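Local coordinates for protein ElaA (Escherichia coli, PDB 5Z6N) that probably transfers an acetyl group from acetyl coenzyme A to an amine, as an N-acetyltransferase of the GNAT fold, at residues B[50-55]-B[60-65]; B[78-83]-B[94-99]; B[19-24]-B[36-41]; B[119-124]-B[129-134]. All coordinates share one frame; numbering follows the deposited sequence.

How the interactions relate
Interactions 1 and 2 form the middle of the fold: the hairpin 50-55/60-65 lies next to strand 75-82 in the same sheet, and interaction 2 lays helix 91-106 on that strand. Interaction 1 is bound mainly through backbone hydrogen bonds, interaction 2 mainly by apolar packing. Interaction 3, buried yet beside the second subunit, is instead governed by charge, and its acidic loop receives arginines from both neighbours: R64 bridges to D40 and R79 to D38. Interaction 4 lies across the chain's centre from interactions 1 and 3, only partly buried, at the last strand of the sheet, and touches interaction 2 through M96 and V80 but neither of the others.

Interaction 1 (B[50-55]-B[60-65]); sequences HILGWK and VAYARI
The strands of segments 50-55 and 60-65 run antiparallel, their axes approaching to 4.4 Å at 175°, with H50 opposite R64, I51 opposite A63 and L52 opposite Y62. I51 and A63 make the hydrogen-bonded pair: I51 N gives to A63 O at 2.9 Å, and A63 N returns a bond to I51 O at 3.0 Å. Near the hairpin turn the register slips by one residue. V60 and A61 both face G53 in a classic beta bulge, in which G53 O takes V60 N at 2.8 Å and only a weak bond from A61 N.

On one face of the sheet Y62 lies alongside L52 and H50, all three pointing the same way. With its CG anti to the backbone N (chi1 171°), the phenol runs out beside them; L52 CD2 sits at the ring edge next to CD1, and the hydroxyl lies against a ring carbon of H50, CD2, in the imidazole plane, its weak hydrogen bond being with R24 NH2. R64 adds its CB at 4.0 Å from H50 CD2, then extends away to salt bridges with D40 and D43. L20 of helix 14-31 packs on L52 and Y62. On the opposite face, I51 CD1 meets I65 CD1 at 3.8 Å, and both isoleucines rest on T99 of helix 91-106.

I51, G53, V60 and A63 thus bond across the hairpin, while the outward-facing amides and carbonyls go mainly to strands 3-8 and 75-82. One face sends the charged end of R64 to the acidic loop; the other is chiefly aliphatic, as suits a hairpin packed between helices.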
loop_
_atom_site.group_PDB
_atom_site.type_symbol
_atom_site.label_atom_id
_atom_site.label_comp_id
_atom_site.label_asym_id
_atom_site.label_seq_id
_atom_site.Cartn_x
_atom_site.Cartn_y
_atom_site.Cartn_z
ATOM N N HIS B 50 -2.764 11.245 -10.690
ATOM C CA HIS B 50 -3.447 9.964 -10.595
ATOM C C HIS B 50 -4.864 10.093 -11.136
ATOM O O HIS B 50 -5.526 11.119 -10.939
ATOM C CB HIS B 50 -3.491 9.443 -9.150
ATOM C CG HIS B 50 -2.186 9.556 -8.416
ATOM N ND1 HIS B 50 -1.692 10.760 -7.949
ATOM C CD2 HIS B 50 -1.262 8.617 -8.096
ATOM C CE1 HIS B 50 -0.530 10.550 -7.355
ATOM N NE2 HIS B 50 -0.244 9.261 -7.433
ATOM N N ILE B 51 -5.318 9.048 -11.821
ATOM C CA ILE B 51 -6.642 9.009 -12.423
ATOM C C ILE B 51 -7.400 7.837 -11.817
ATOM O O ILE B 51 -6.901 6.707 -11.805
ATOM C CB ILE B 51 -6.546 8.911 -13.955
ATOM C CG1 ILE B 51 -5.937 10.213 -14.480
ATOM C CG2 ILE B 51 -7.919 8.645 -14.579
ATOM C CD1 ILE B 51 -5.492 10.180 -15.892
ATOM N N LEU B 52 -8.589 8.123 -11.286
ATOM C CA LEU B 52 -9.370 7.168 -10.513
ATOM C C LEU B 52 -10.749 7.028 -11.137
ATOM O O LEU B 52 -11.407 8.034 -11.427
ATOM C CB LEU B 52 -9.511 7.616 -9.049
ATOM C CG LEU B 52 -8.320 8.261 -8.331
ATOM C CD1 LEU B 52 -8.706 8.823 -6.979
ATOM C CD2 LEU B 52 -7.217 7.273 -8.169
ATOM N N GLY B 53 -11.184 5.787 -11.338
ATOM C CA GLY B 53 -12.549 5.531 -11.756
ATOM C C GLY B 53 -13.385 5.069 -10.581
ATOM O O GLY B 53 -13.076 4.042 -9.968
ATOM N N TRP B 54 -14.436 5.814 -10.243
ATOM C CA TRP B 54 -15.266 5.520 -9.081
ATOM C C TRP B 54 -16.651 5.059 -9.516
ATOM O O TRP B 54 -17.289 5.697 -10.360
ATOM C CB TRP B 54 -15.384 6.742 -8.168
ATOM C CG TRP B 54 -14.150 7.014 -7.363
ATOM C CD1 TRP B 54 -13.164 7.912 -7.649
ATOM C CD2 TRP B 54 -13.773 6.381 -6.135
ATOM N NE1 TRP B 54 -12.194 7.875 -6.676
ATOM C CE2 TRP B 54 -12.545 6.944 -5.735
ATOM C CE3 TRP B 54 -14.356 5.395 -5.335
ATOM C CZ2 TRP B 54 -11.887 6.548 -4.572
ATOM C CZ3 TRP B 54 -13.704 5.003 -4.184
ATOM C CH2 TRP B 54 -12.483 5.581 -3.811
ATOM N N LYS B 55 -17.114 3.957 -8.930
ATOM C CA LYS B 55 -18.464 3.435 -9.141
ATOM C C LYS B 55 -19.125 3.337 -7.769
ATOM O O LYS B 55 -19.074 2.288 -7.120
ATOM C CB LYS B 55 -18.440 2.081 -9.859
ATOM C CG LYS B 55 -19.818 1.529 -10.160
ATOM C CD LYS B 55 -19.760 0.281 -11.031
ATOM C CE LYS B 55 -21.041 0.124 -11.825
ATOM N NZ LYS B 55 -21.755 1.432 -11.983
ATOM N N VAL B 60 -12.766 1.387 -9.081
ATOM C CA VAL B 60 -12.847 0.291 -10.035
ATOM C C VAL B 60 -11.985 0.533 -11.268
ATOM O O VAL B 60 -12.078 -0.221 -12.237
ATOM C CB VAL B 60 -14.310 0.020 -10.435
ATOM C CG1 VAL B 60 -15.138 -0.329 -9.201
ATOM C CG2 VAL B 60 -14.896 1.228 -11.147
ATOM N N ALA B 61 -11.144 1.567 -11.252
ATOM C CA ALA B 61 -10.259 1.877 -12.367
ATOM C C ALA B 61 -9.218 2.877 -11.893
ATOM O O ALA B 61 -9.534 3.780 -11.115
ATOM C CB ALA B 61 -11.034 2.445 -13.563
ATOM N N TYR B 62 -7.984 2.720 -12.371
ATOM C CA TYR B 62 -6.891 3.547 -11.879
ATOM C C TYR B 62 -5.727 3.519 -12.858
ATOM O O TYR B 62 -5.472 2.499 -13.505
ATOM C CB TYR B 62 -6.415 3.078 -10.496
ATOM C CG TYR B 62 -5.145 3.763 -10.022
ATOM C CD1 TYR B 62 -5.210 4.942 -9.310
ATOM C CD2 TYR B 62 -3.890 3.239 -10.305
ATOM C CE1 TYR B 62 -4.078 5.582 -8.884
ATOM C CE2 TYR B 62 -2.751 3.873 -9.885
ATOM C CZ TYR B 62 -2.850 5.046 -9.172
ATOM O OH TYR B 62 -1.720 5.694 -8.738
ATOM N N ALA B 63 -5.015 4.643 -12.936
ATOM C CA ALA B 63 -3.734 4.724 -13.622
ATOM C C ALA B 63 -2.995 5.948 -13.102
ATOM O O ALA B 63 -3.613 6.953 -12.739
ATOM C CB ALA B 63 -3.903 4.799 -15.142
ATOM N N ARG B 64 -1.669 5.849 -13.048
ATOM C CA ARG B 64 -0.836 6.953 -12.600
ATOM C C ARG B 64 0.106 7.383 -13.717
ATOM O O ARG B 64 0.447 6.602 -14.614
ATOM C CB ARG B 64 -0.031 6.595 -11.337
ATOM C CG ARG B 64 1.407 6.186 -11.604
ATOM C CD ARG B 64 2.151 5.888 -10.295
ATOM N NE ARG B 64 3.295 5.027 -10.537
ATOM C CZ ARG B 64 4.084 4.566 -9.574
ATOM N NH1 ARG B 64 3.855 4.895 -8.308
ATOM N NH2 ARG B 64 5.113 3.781 -9.865
ATOM N N ILE B 65 0.519 8.644 -13.641
ATOM C CA ILE B 65 1.275 9.304 -14.692
ATOM C C ILE B 65 2.527 9.904 -14.070
ATOM O O ILE B 65 2.432 10.756 -13.177
ATOM C CB ILE B 65 0.439 10.393 -15.378
ATOM C CG1 ILE B 65 -0.876 9.816 -15.908
ATOM C CG2 ILE B 65 1.231 11.049 -16.470
ATOM C CD1 ILE B 65 -1.821 10.875 -16.410
#

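Interaction 2 (B[78-83]-B[94-99]); sequences GRVIVS and QLMSKT
L95 O is gripped twice by T99 one helical turn on: T99 N supplies the regular helix bond at 3.0 Å, and T99 OG1 comes in at 2.8 Å from the opposite face of the carbonyl plane. This hydroxyl is used within its own helix; the contact with the strand is made by L95 and M96.

V80 carries the strand's side. Its CG1, anti to the backbone N (chi1 179°), reaches two residues: L95 CD2 at 3.8 Å and M96 SD at 4.0 Å. The leucine crosses the valine obliquely, whereas the methionine, bent at its second and third torsions, comes at about a right angle. L95 CD2 also lies beside I81 O, a carbonyl that faces Y62 of the neighbouring strand, while the I81 side chain turns to the other face, against helix 14-31.

The segment axes come within 9.7 Å at 141°, in the beta-alpha-beta unit of strand 75-82, helix 91-106 and strand 112-117. The loop from strand 75-82 to helix 91-106 is where GNAT enzymes usually hold the coenzyme A pyrophosphate, probably here too. Being largely apolar, the contact holds helix and strand by shape and burial.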
loop_
_atom_site.group_PDB
_atom_site.type_symbol
_atom_site.label_atom_id
_atom_site.label_comp_id
_atom_site.label_asym_id
_atom_site.label_seq_id
_atom_site.Cartn_x
_atom_site.Cartn_y
_atom_site.Cartn_z
ATOM N N GLY B 78 1.457 4.035 -16.064
ATOM C CA GLY B 78 1.647 2.759 -15.400
ATOM C C GLY B 78 0.570 2.529 -14.364
ATOM O O GLY B 78 -0.261 3.402 -14.093
ATOM N N ARG B 79 0.602 1.324 -13.784
ATOM C CA ARG B 79 -0.348 0.885 -12.754
ATOM C C ARG B 79 -1.775 0.789 -13.296
ATOM O O ARG B 79 -2.747 0.983 -12.559
ATOM C CB ARG B 79 -0.304 1.798 -11.523
ATOM C CG ARG B 79 1.038 1.864 -10.830
ATOM C CD ARG B 79 1.583 0.473 -10.556
ATOM N NE ARG B 79 2.356 0.418 -9.323
ATOM C CZ ARG B 79 3.664 0.651 -9.263
ATOM N NH1 ARG B 79 4.301 0.578 -8.106
ATOM N NH2 ARG B 79 4.338 0.985 -10.352
ATOM N N VAL B 80 -1.915 0.464 -14.581
ATOM C CA VAL B 80 -3.214 0.498 -15.246
ATOM C C VAL B 80 -4.086 -0.633 -14.713
ATOM O O VAL B 80 -3.724 -1.812 -14.815
ATOM C CB VAL B 80 -3.044 0.401 -16.767
ATOM C CG1 VAL B 80 -4.404 0.411 -17.462
ATOM C CG2 VAL B 80 -2.144 1.537 -17.270
ATOM N N ILE B 81 -5.241 -0.281 -14.142
ATOM C CA ILE B 81 -6.108 -1.257 -13.489
ATOM C C ILE B 81 -7.560 -1.044 -13.886
ATOM O O ILE B 81 -8.030 0.093 -14.002
ATOM C CB ILE B 81 -6.000 -1.205 -11.951
ATOM C CG1 ILE B 81 -4.551 -1.352 -11.495
ATOM C CG2 ILE B 81 -6.848 -2.302 -11.335
ATOM C CD1 ILE B 81 -4.384 -1.224 -10.005
ATOM N N VAL B 82 -8.263 -2.155 -14.091
ATOM C CA VAL B 82 -9.710 -2.244 -13.963
ATOM C C VAL B 82 -10.003 -3.314 -12.920
ATOM O O VAL B 82 -9.367 -4.374 -12.916
ATOM C CB VAL B 82 -10.390 -2.587 -15.304
ATOM C CG1 VAL B 82 -11.872 -2.847 -15.092
ATOM C CG2 VAL B 82 -10.167 -1.476 -16.318
ATOM N N SER B 83 -10.942 -3.030 -12.021
ATOM C CA SER B 83 -11.287 -4.000 -10.987
ATOM C C SER B 83 -11.986 -5.204 -11.611
ATOM O O SER B 83 -12.821 -5.061 -12.509
ATOM C CB SER B 83 -12.164 -3.355 -9.913
ATOM O OG SER B 83 -13.485 -3.146 -10.374
ATOM N N GLN B 94 -11.904 3.301 -21.616
ATOM C CA GLN B 94 -12.235 4.626 -21.099
ATOM C C GLN B 94 -11.115 5.173 -20.219
ATOM O O GLN B 94 -10.774 6.358 -20.305
ATOM C CB GLN B 94 -13.554 4.573 -20.331
ATOM C CG GLN B 94 -14.783 4.592 -21.220
ATOM C CD GLN B 94 -15.998 3.995 -20.538
ATOM O OE1 GLN B 94 -16.777 3.268 -21.153
ATOM N NE2 GLN B 94 -16.157 4.291 -19.254
ATOM N N LEU B 95 -10.530 4.323 -19.372
ATOM C CA LEU B 95 -9.425 4.762 -18.522
ATOM C C LEU B 95 -8.248 5.245 -19.358
ATOM O O LEU B 95 -7.658 6.295 -19.078
ATOM C CB LEU B 95 -8.997 3.619 -17.598
ATOM C CG LEU B 95 -7.622 3.713 -16.934
ATOM C CD1 LEU B 95 -7.532 4.921 -16.020
ATOM C CD2 LEU B 95 -7.304 2.438 -16.180
ATOM N N MET B 96 -7.897 4.486 -20.395
ATOM C CA MET B 96 -6.728 4.811 -21.204
ATOM C C MET B 96 -6.899 6.147 -21.920
ATOM O O MET B 96 -6.030 7.021 -21.844
ATOM C CB MET B 96 -6.475 3.688 -22.209
ATOM C CG MET B 96 -5.977 2.408 -21.578
ATOM S SD MET B 96 -4.369 2.670 -20.813
ATOM C CE MET B 96 -3.425 3.210 -22.240
ATOM N N SER B 97 -8.025 6.321 -22.614
ATOM C CA SER B 97 -8.226 7.526 -23.413
ATOM C C SER B 97 -8.312 8.779 -22.547
ATOM O O SER B 97 -7.873 9.853 -22.973
ATOM C CB SER B 97 -9.484 7.378 -24.268
ATOM O OG SER B 97 -10.570 6.918 -23.484
ATOM N N LYS B 98 -8.872 8.670 -21.341
ATOM C CA LYS B 98 -8.903 9.825 -20.451
ATOM C C LYS B 98 -7.527 10.113 -19.865
ATOM O O LYS B 98 -7.209 11.273 -19.577
ATOM C CB LYS B 98 -9.932 9.606 -19.343
ATOM C CG LYS B 98 -11.346 9.431 -19.869
ATOM C CD LYS B 98 -12.375 9.473 -18.753
ATOM C CE LYS B 98 -13.788 9.580 -19.316
ATOM N NZ LYS B 98 -14.217 8.348 -20.040
ATOM N N THR B 99 -6.702 9.077 -19.692
ATOM C CA THR B 99 -5.344 9.264 -19.193
ATOM C C THR B 99 -4.428 9.842 -20.263
ATOM O O THR B 99 -3.500 10.593 -19.942
ATOM C CB THR B 99 -4.790 7.934 -18.661
ATOM O OG1 THR B 99 -5.628 7.456 -17.599
ATOM C CG2 THR B 99 -3.384 8.102 -18.114
#

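Interaction 3 (B[19-24]-B[36-41]); sequences ALLQLR and YQDIDG
R24 grips D38 side-on with two nitrogens. NE bonds to the carboxylate at OD1 (3.3 Å, N-H...O angle 166°) on its syn side, forming a salt bridge, and NH1 reaches the backbone at D38 O (3.0 Å). Both acceptors lie nearly in the guanidinium plane, yet the carboxylate stands 83° to that plane; the hydrogen bond from NE goes to OD1, and the main-chain carbonyl takes the second nitrogen. A bend at the third torsion of R24 (chi3 65°) turns the guanidinium toward the loop, with CB lying by D38 OD2.

Each charge has a further partner: R24 NH2 bridges to D43, and D38 OD1 also receives R79 NE, so OD1 is held by two arginines. Such surroundings would probably favour its ionised form.

L21 closes over the site. Its CD2 lies 3.6 Å above the centre of the R24 guanidinium and also meets I39 CG1 at 3.7 Å, the two side chains crossing at about a right angle. Beyond them comes the second subunit, whose own L21 packs on L21 and whose Y18 packs on I39. The whole is a buried arginine-aspartate network pinning the loop after the first helix of a GNAT fold to that helix, next to the dimer interface.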
loop_
_atom_site.group_PDB
_atom_site.type_symbol
_atom_site.label_atom_id
_atom_site.label_comp_id
_atom_site.label_asym_id
_atom_site.label_seq_id
_atom_site.Cartn_x
_atom_site.Cartn_y
_atom_site.Cartn_z
ATOM N N ALA B 19 -7.494 4.240 -1.042
ATOM C CA ALA B 19 -8.288 3.435 -1.963
ATOM C C ALA B 19 -7.465 2.935 -3.145
ATOM O O ALA B 19 -7.707 1.826 -3.637
ATOM C CB ALA B 19 -9.490 4.244 -2.451
ATOM N N LEU B 20 -6.491 3.719 -3.612
ATOM C CA LEU B 20 -5.775 3.334 -4.822
ATOM C C LEU B 20 -4.584 2.428 -4.547
ATOM O O LEU B 20 -4.259 1.582 -5.388
ATOM C CB LEU B 20 -5.339 4.578 -5.607
ATOM C CG LEU B 20 -4.407 5.617 -4.987
ATOM C CD1 LEU B 20 -2.949 5.285 -5.277
ATOM C CD2 LEU B 20 -4.759 6.994 -5.522
ATOM N N LEU B 21 -3.927 2.573 -3.395
ATOM C CA LEU B 21 -2.894 1.608 -3.032
ATOM C C LEU B 21 -3.512 0.265 -2.656
ATOM O O LEU B 21 -2.947 -0.793 -2.960
ATOM C CB LEU B 21 -2.043 2.148 -1.884
ATOM C CG LEU B 21 -1.334 3.483 -2.117
ATOM C CD1 LEU B 21 -0.744 3.992 -0.814
ATOM C CD2 LEU B 21 -0.261 3.333 -3.174
ATOM N N GLN B 22 -4.673 0.293 -1.997
ATOM C CA GLN B 22 -5.364 -0.941 -1.640
ATOM C C GLN B 22 -5.813 -1.699 -2.879
ATOM O O GLN B 22 -5.758 -2.934 -2.919
ATOM C CB GLN B 22 -6.559 -0.619 -0.742
ATOM C CG GLN B 22 -7.673 -1.641 -0.755
ATOM C CD GLN B 22 -8.877 -1.193 0.067
ATOM O OE1 GLN B 22 -8.955 -1.466 1.260
ATOM N NE2 GLN B 22 -9.812 -0.503 -0.567
ATOM N N LEU B 23 -6.266 -0.974 -3.900
ATOM C CA LEU B 23 -6.641 -1.599 -5.161
ATOM C C LEU B 23 -5.414 -2.018 -5.963
ATOM O O LEU B 23 -5.440 -3.060 -6.631
ATOM C CB LEU B 23 -7.531 -0.633 -5.949
ATOM C CG LEU B 23 -8.251 -1.027 -7.236
ATOM C CD1 LEU B 23 -7.355 -0.744 -8.417
ATOM C CD2 LEU B 23 -8.703 -2.484 -7.217
ATOM N N ARG B 24 -4.330 -1.242 -5.887
ATOM C CA ARG B 24 -3.080 -1.650 -6.520
ATOM C C ARG B 24 -2.521 -2.902 -5.859
ATOM O O ARG B 24 -2.072 -3.831 -6.542
ATOM C CB ARG B 24 -2.061 -0.512 -6.461
ATOM C CG ARG B 24 -2.135 0.459 -7.628
ATOM C CD ARG B 24 -1.658 1.833 -7.212
ATOM N NE ARG B 24 -0.244 1.829 -6.849
ATOM C CZ ARG B 24 0.480 2.929 -6.666
ATOM N NH1 ARG B 24 1.759 2.835 -6.335
ATOM N NH2 ARG B 24 -0.073 4.123 -6.818
ATOM N N TYR B 36 6.179 -7.642 -4.187
ATOM C CA TYR B 36 7.069 -6.613 -4.709
ATOM C C TYR B 36 6.691 -5.332 -3.972
ATOM O O TYR B 36 5.739 -5.296 -3.186
ATOM C CB TYR B 36 7.108 -6.401 -6.232
ATOM C CG TYR B 36 6.051 -5.468 -6.784
ATOM C CD1 TYR B 36 4.725 -5.870 -6.890
ATOM C CD2 TYR B 36 6.383 -4.189 -7.218
ATOM C CE1 TYR B 36 3.754 -5.015 -7.404
ATOM C CE2 TYR B 36 5.423 -3.331 -7.731
ATOM C CZ TYR B 36 4.111 -3.748 -7.822
ATOM O OH TYR B 36 3.155 -2.897 -8.331
ATOM N N GLN B 37 7.459 -4.270 -4.226
ATOM C CA GLN B 37 7.272 -2.982 -3.554
ATOM C C GLN B 37 6.372 -2.096 -4.413
ATOM O O GLN B 37 6.826 -1.273 -5.211
ATOM C CB GLN B 37 8.621 -2.323 -3.286
ATOM C CG GLN B 37 8.550 -1.075 -2.427
ATOM C CD GLN B 37 8.282 -1.385 -0.968
ATOM O OE1 GLN B 37 8.916 -2.265 -0.380
ATOM N NE2 GLN B 37 7.340 -0.660 -0.371
ATOM N N ASP B 38 5.061 -2.269 -4.231
ATOM C CA ASP B 38 4.100 -1.483 -5.002
ATOM C C ASP B 38 4.140 -0.008 -4.623
ATOM O O ASP B 38 3.877 0.859 -5.465
ATOM C CB ASP B 38 2.690 -2.041 -4.808
ATOM C CG ASP B 38 1.624 -1.125 -5.375
ATOM O OD1 ASP B 38 1.714 -0.789 -6.575
ATOM O OD2 ASP B 38 0.709 -0.729 -4.622
ATOM N N ILE B 39 4.466 0.290 -3.371
ATOM C CA ILE B 39 4.456 1.655 -2.853
ATOM C C ILE B 39 5.907 2.129 -2.886
ATOM O O ILE B 39 6.684 1.906 -1.957
ATOM C CB ILE B 39 3.838 1.715 -1.458
ATOM C CG1 ILE B 39 2.378 1.260 -1.522
ATOM C CG2 ILE B 39 3.924 3.103 -0.881
ATOM C CD1 ILE B 39 1.867 0.638 -0.241
ATOM N N ASP B 40 6.276 2.794 -3.983
ATOM C CA ASP B 40 7.672 3.054 -4.306
ATOM C C ASP B 40 8.089 4.509 -4.140
ATOM O O ASP B 40 9.252 4.835 -4.403
ATOM C CB ASP B 40 7.968 2.605 -5.743
ATOM C CG ASP B 40 7.029 3.234 -6.761
ATOM O OD1 ASP B 40 6.267 4.156 -6.400
ATOM O OD2 ASP B 40 7.055 2.804 -7.933
ATOM N N GLY B 41 7.185 5.392 -3.725
ATOM C CA GLY B 41 7.532 6.793 -3.568
ATOM C C GLY B 41 7.025 7.670 -4.696
ATOM O O GLY B 41 6.587 8.801 -4.465
#

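Interaction 4 (B[119-124]-B[129-134]); sequences HLQNFY and FIPVTE
Y124 O and F129 form the close part of this contact. F129 N gives a weak hydrogen bond to that carbonyl oxygen (3.3 Å, N-H...O angle 153°), and the same oxygen lies at the edge of the F129 ring, near its plane, 3.2 Å from CD1. A chi1 of -67° sets the ring edge beside the oxygen that the amide also meets. Apolar packing adds little here: Y124 CB stands 4.2 Å from F129 CD1, and the tyrosine ring leads away.

The other end is looser and partly exposed. Q121, anti at its first torsion and extended beyond CG, stretches across to P131, crossing it at about a right angle; its NE2 touches P131 CG at 3.9 Å, while its polar partner is Q125 OE1. Between the two ends, I130 turns away from the helix.

Y124 and F129 are both buried, each against the core. The F129 ring rests on M96 and L100 of helix 91-106 and on V112 and L114 of strand 112-117; Y124 meets M96, L114, A116 and M146. The helix 121-124 thus lies over the sheet beside helix 91-106, and strand 129-131 is the outermost strand there, bonded to strand 143-148 through I130 and A147.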
loop_
_atom_site.group_PDB
_atom_site.type_symbol
_atom_site.label_atom_id
_atom_site.label_comp_id
_atom_site.label_asym_id
_atom_site.label_seq_id
_atom_site.Cartn_x
_atom_site.Cartn_y
_atom_site.Cartn_z
ATOM N N HIS B 119 0.642 -9.894 -23.386
ATOM C CA HIS B 119 -0.699 -10.257 -23.831
ATOM C C HIS B 119 -1.607 -9.043 -23.976
ATOM O O HIS B 119 -2.611 -9.122 -24.690
ATOM C CB HIS B 119 -1.325 -11.296 -22.884
ATOM C CG HIS B 119 -1.694 -10.761 -21.533
ATOM N ND1 HIS B 119 -0.756 -10.415 -20.584
ATOM C CD2 HIS B 119 -2.903 -10.516 -20.973
ATOM C CE1 HIS B 119 -1.372 -9.981 -19.498
ATOM N NE2 HIS B 119 -2.675 -10.030 -19.708
ATOM N N LEU B 120 -1.267 -7.919 -23.345
ATOM C CA LEU B 120 -2.034 -6.686 -23.475
ATOM C C LEU B 120 -1.583 -5.822 -24.648
ATOM O O LEU B 120 -2.002 -4.664 -24.742
ATOM C CB LEU B 120 -1.940 -5.857 -22.191
ATOM C CG LEU B 120 -2.195 -6.477 -20.820
ATOM C CD1 LEU B 120 -1.780 -5.482 -19.746
ATOM C CD2 LEU B 120 -3.651 -6.881 -20.658
ATOM N N GLN B 121 -0.746 -6.355 -25.542
ATOM C CA GLN B 121 -0.094 -5.511 -26.540
ATOM C C GLN B 121 -1.086 -4.959 -27.559
ATOM O O GLN B 121 -1.049 -3.766 -27.882
ATOM C CB GLN B 121 1.014 -6.301 -27.237
ATOM C CG GLN B 121 1.717 -5.562 -28.350
ATOM C CD GLN B 121 2.951 -6.293 -28.819
ATOM O OE1 GLN B 121 3.624 -6.958 -28.034
ATOM N NE2 GLN B 121 3.251 -6.185 -30.113
ATOM N N ASN B 122 -1.978 -5.807 -28.079
ATOM C CA ASN B 122 -2.911 -5.367 -29.112
ATOM C C ASN B 122 -3.919 -4.348 -28.596
ATOM O O ASN B 122 -4.500 -3.610 -29.400
ATOM C CB ASN B 122 -3.653 -6.567 -29.702
ATOM C CG ASN B 122 -2.906 -7.203 -30.850
ATOM O OD1 ASN B 122 -2.591 -8.392 -30.815
ATOM N ND2 ASN B 122 -2.610 -6.413 -31.876
ATOM N N PHE B 123 -4.143 -4.297 -27.281
ATOM C CA PHE B 123 -5.087 -3.343 -26.708
ATOM C C PHE B 123 -4.457 -1.963 -26.569
ATOM O O PHE B 123 -5.139 -0.948 -26.743
ATOM C CB PHE B 123 -5.596 -3.866 -25.357
ATOM C CG PHE B 123 -6.276 -2.824 -24.495
ATOM C CD1 PHE B 123 -7.641 -2.632 -24.579
ATOM C CD2 PHE B 123 -5.562 -2.091 -23.558
ATOM C CE1 PHE B 123 -8.281 -1.694 -23.790
ATOM C CE2 PHE B 123 -6.195 -1.154 -22.759
ATOM C CZ PHE B 123 -7.559 -0.958 -22.875
ATOM N N TYR B 124 -3.163 -1.906 -26.257
ATOM C CA TYR B 124 -2.469 -0.624 -26.218
ATOM C C TYR B 124 -2.107 -0.131 -27.611
ATOM O O TYR B 124 -2.012 1.083 -27.825
ATOM C CB TYR B 124 -1.207 -0.724 -25.356
ATOM C CG TYR B 124 -1.483 -0.970 -23.892
ATOM C CD1 TYR B 124 -2.212 -0.059 -23.141
ATOM C CD2 TYR B 124 -1.006 -2.110 -23.255
ATOM C CE1 TYR B 124 -2.467 -0.278 -21.798
ATOM C CE2 TYR B 124 -1.254 -2.337 -21.914
ATOM C CZ TYR B 124 -1.984 -1.417 -21.188
ATOM O OH TYR B 124 -2.232 -1.639 -19.850
ATOM N N PHE B 129 0.031 3.220 -29.364
ATOM C CA PHE B 129 1.324 2.732 -28.915
ATOM C C PHE B 129 1.903 1.748 -29.923
ATOM O O PHE B 129 1.174 1.033 -30.617
ATOM C CB PHE B 129 1.202 2.044 -27.554
ATOM C CG PHE B 129 0.852 2.970 -26.426
ATOM C CD1 PHE B 129 -0.462 3.348 -26.201
ATOM C CD2 PHE B 129 1.836 3.446 -25.576
ATOM C CE1 PHE B 129 -0.788 4.196 -25.156
ATOM C CE2 PHE B 129 1.519 4.296 -24.529
ATOM C CZ PHE B 129 0.204 4.673 -24.322
ATOM N N ILE B 130 3.229 1.716 -29.998
ATOM C CA ILE B 130 3.922 0.671 -30.743
ATOM C C ILE B 130 5.056 0.147 -29.872
ATOM O O ILE B 130 5.648 0.917 -29.101
ATOM C CB ILE B 130 4.439 1.176 -32.103
ATOM C CG1 ILE B 130 5.114 2.545 -31.967
ATOM C CG2 ILE B 130 3.297 1.227 -33.113
ATOM C CD1 ILE B 130 5.723 3.073 -33.265
ATOM N N PRO B 131 5.369 -1.143 -29.938
ATOM C CA PRO B 131 6.530 -1.668 -29.211
ATOM C C PRO B 131 7.798 -0.888 -29.526
ATOM O O PRO B 131 8.122 -0.633 -30.688
ATOM C CB PRO B 131 6.627 -3.120 -29.699
ATOM C CG PRO B 131 5.683 -3.220 -30.879
ATOM C CD PRO B 131 4.615 -2.215 -30.607
ATOM N N VAL B 132 8.505 -0.493 -28.471
ATOM C CA VAL B 132 9.817 0.132 -28.570
ATOM C C VAL B 132 10.873 -0.706 -27.853
ATOM O O VAL B 132 11.872 -0.176 -27.383
ATOM C CB VAL B 132 9.792 1.573 -28.026
ATOM C CG1 VAL B 132 8.953 2.463 -28.914
ATOM C CG2 VAL B 132 9.259 1.594 -26.606
ATOM N N THR B 133 10.661 -2.019 -27.781
ATOM C CA THR B 133 11.393 -2.864 -26.849
ATOM C C THR B 133 11.308 -4.303 -27.349
ATOM O O THR B 133 10.454 -4.630 -28.174
ATOM C CB THR B 133 10.809 -2.681 -25.438
ATOM O OG1 THR B 133 11.233 -1.419 -24.910
ATOM C CG2 THR B 133 11.223 -3.758 -24.473
ATOM N N GLU B 134 12.247 -5.138 -26.897
ATOM C CA GLU B 134 12.185 -6.584 -27.078
ATOM C C GLU B 134 11.345 -7.228 -25.977
ATOM O O GLU B 134 11.280 -6.740 -24.846
ATOM C CB GLU B 134 13.586 -7.201 -27.054
ATOM C CG GLU B 134 14.382 -7.062 -28.342
ATOM C CD GLU B 134 13.607 -7.524 -29.555
ATOM O OE1 GLU B 134 13.029 -6.653 -30.230
ATOM O OE2 GLU B 134 13.579 -8.742 -29.833
#